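Intracellular serine protease (PDB 4ZOQ) probably acts as a serine endopeptidase of the subtilisin family, cutting lanthipeptide precursors at a specific sequence. Local coordinates at residues L315-P320 against Y328-A333. Numbering follows the deposited sequence.
Sequences LDLGKP and YGEVRA
Leu315 and Glu330 pair backbone to backbone in a single antiparallel bridge of the hydrogen-bonded kind. Leu315 N donates to Glu330 O at 2.7 Å, and Glu330 N returns the bond to Leu315 O at 2.9 Å. Leu315 O also receives a CA-H...O contact from Gly329 CA at 3.2 Å. Glycine suits this place: a CB would point at Leu315 O, and at a phi of 124° it would also be jammed against the carbonyl O of Tyr328.

Beside the bridge, Leu315 CB lies over the centre of one face of the Arg332 guanidinium, 3.8 Å from CZ, while CD1 lies 4.1 Å from Arg332 NH1; leucine thus sets apolar carbons against the flat group. The Arg332 chain bends at chi3 (-61°), and NH2 makes a weak hydrogen bond to Ser313 O. Leu317 CD1 packs at 3.8 Å against Glu330 CB and at 3.5 Å from OE1. Glu330 CG is anti to the backbone N (chi1 -177°); glutamate offers Leu317 an apolar CB, while the extended chain carries OE2 to a weak hydrogen bond with Asn205 ND2. Asp316 CB points away from 328-333, and OD2 accepts a hydrogen bond from Gly321 N, five residues on.

Segment 328-333 is also hydrogen-bonded through Tyr328, Gly329 and Val331 to Glu222 and Thr224 of strand 221-226, and apolar Val331 is buried against Val282 and Thr285 of helix 275-297. Arg332 occupies the N-cap position of helix 333-338. The arrangement is a single antiparallel bridge within the loop joining helices 303-313 and 333-338, at one edge of the mainly parallel central sheet of the alpha/beta subtilisin fold.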
loop_
_atom_site.group_PDB
_atom_site.type_symbol
_atom_site.label_atom_id
_atom_site.label_comp_id
_atom_site.label_asym_id
_atom_site.label_seq_id
_atom_site.Cartn_x
_atom_site.Cartn_y
_atom_site.Cartn_z
ATOM N N LEU B 315 -16.585 -11.191 3.531
ATOM C CA LEU B 315 -17.954 -10.989 3.926
ATOM C C LEU B 315 -18.691 -10.057 2.968
ATOM O O LEU B 315 -18.361 -8.876 2.877
ATOM C CB LEU B 315 -18.016 -10.440 5.355
ATOM C CG LEU B 315 -19.413 -10.167 5.908
ATOM C CD1 LEU B 315 -20.200 -11.487 5.952
ATOM C CD2 LEU B 315 -19.276 -9.574 7.307
ATOM N N ASP B 316 -19.703 -10.593 2.285
ATOM C CA ASP B 316 -20.522 -9.842 1.344
ATOM C C ASP B 316 -21.474 -8.893 2.085
ATOM O O ASP B 316 -22.418 -9.324 2.743
ATOM C CB ASP B 316 -21.296 -10.785 0.440
ATOM C CG ASP B 316 -22.126 -10.044 -0.627
ATOM O OD1 ASP B 316 -22.244 -8.799 -0.581
ATOM O OD2 ASP B 316 -22.642 -10.716 -1.543
ATOM N N LEU B 317 -21.132 -7.614 2.044
ATOM C CA LEU B 317 -21.875 -6.541 2.676
ATOM C C LEU B 317 -22.612 -5.715 1.611
ATOM O O LEU B 317 -22.379 -5.887 0.404
ATOM C CB LEU B 317 -20.918 -5.664 3.508
ATOM C CG LEU B 317 -20.212 -6.382 4.684
ATOM C CD1 LEU B 317 -18.955 -5.634 5.194
ATOM C CD2 LEU B 317 -21.166 -6.656 5.842
ATOM N N GLY B 318 -23.534 -4.853 2.047
ATOM C CA GLY B 318 -24.277 -4.002 1.118
ATOM C C GLY B 318 -25.088 -4.777 0.091
ATOM O O GLY B 318 -25.606 -5.849 0.407
ATOM N N LYS B 319 -25.194 -4.263 -1.134
ATOM C CA LYS B 319 -25.919 -5.022 -2.135
ATOM C C LYS B 319 -25.215 -6.342 -2.382
ATOM O O LYS B 319 -23.986 -6.396 -2.452
ATOM C CB LYS B 319 -26.062 -4.266 -3.460
ATOM C CG LYS B 319 -26.844 -2.972 -3.378
ATOM C CD LYS B 319 -26.892 -2.283 -4.743
ATOM C CE LYS B 319 -27.833 -1.073 -4.721
ATOM N NZ LYS B 319 -28.108 -0.544 -6.096
ATOM N N PRO B 320 -26.017 -7.407 -2.523
ATOM C CA PRO B 320 -25.603 -8.793 -2.719
ATOM C C PRO B 320 -24.737 -8.899 -3.937
ATOM O O PRO B 320 -25.221 -8.646 -5.036
ATOM C CB PRO B 320 -26.918 -9.543 -2.940
ATOM C CG PRO B 320 -27.927 -8.474 -3.300
ATOM C CD PRO B 320 -27.487 -7.271 -2.539
ATOM N N TYR B 328 -15.970 -6.918 -3.388
ATOM C CA TYR B 328 -16.388 -8.284 -3.050
ATOM C C TYR B 328 -16.743 -8.394 -1.579
ATOM O O TYR B 328 -17.289 -9.402 -1.159
ATOM C CB TYR B 328 -15.292 -9.302 -3.366
ATOM C CG TYR B 328 -14.993 -9.449 -4.831
ATOM C CD1 TYR B 328 -15.923 -10.028 -5.691
ATOM C CD2 TYR B 328 -13.798 -8.995 -5.368
ATOM C CE1 TYR B 328 -15.669 -10.163 -7.036
ATOM C CE2 TYR B 328 -13.532 -9.119 -6.729
ATOM C CZ TYR B 328 -14.475 -9.703 -7.555
ATOM O OH TYR B 328 -14.232 -9.837 -8.905
ATOM N N GLY B 329 -16.369 -7.392 -0.781
ATOM C CA GLY B 329 -16.731 -7.377 0.630
ATOM C C GLY B 329 -15.556 -7.253 1.594
ATOM O O GLY B 329 -14.400 -6.958 1.201
ATOM N N GLU B 330 -15.838 -7.493 2.868
ATOM C CA GLU B 330 -14.821 -7.361 3.899
ATOM C C GLU B 330 -13.968 -8.598 4.039
ATOM O O GLU B 330 -14.486 -9.716 4.214
ATOM C CB GLU B 330 -15.459 -7.065 5.239
ATOM C CG GLU B 330 -14.457 -6.835 6.361
ATOM C CD GLU B 330 -15.176 -6.458 7.632
ATOM O OE1 GLU B 330 -16.385 -6.189 7.524
ATOM O OE2 GLU B 330 -14.559 -6.379 8.713
ATOM N N VAL B 331 -12.665 -8.396 3.879
ATOM C CA VAL B 331 -11.676 -9.437 4.096
ATOM C C VAL B 331 -11.581 -9.855 5.565
ATOM O O VAL B 331 -11.541 -9.021 6.447
ATOM C CB VAL B 331 -10.269 -8.985 3.601
ATOM C CG1 VAL B 331 -9.169 -9.939 4.105
ATOM C CG2 VAL B 331 -10.267 -8.903 2.091
ATOM N N ARG B 332 -11.545 -11.154 5.813
ATOM C CA ARG B 332 -11.348 -11.688 7.164
ATOM C C ARG B 332 -10.308 -12.782 7.092
ATOM O O ARG B 332 -10.550 -13.843 6.494
ATOM C CB ARG B 332 -12.653 -12.212 7.765
ATOM C CG ARG B 332 -13.706 -11.119 8.025
ATOM C CD ARG B 332 -15.034 -11.782 8.392
ATOM N NE ARG B 332 -15.476 -12.622 7.273
ATOM C CZ ARG B 332 -16.595 -13.347 7.258
ATOM N NH1 ARG B 332 -17.390 -13.350 8.329
ATOM N NH2 ARG B 332 -16.903 -14.077 6.174
ATOM N N ALA B 333 -9.146 -12.533 7.691
ATOM C CA ALA B 333 -8.025 -13.471 7.585
ATOM C C ALA B 333 -8.382 -14.887 8.056
ATOM O O ALA B 333 -8.019 -15.846 7.382
ATOM C CB ALA B 333 -6.835 -12.946 8.381
#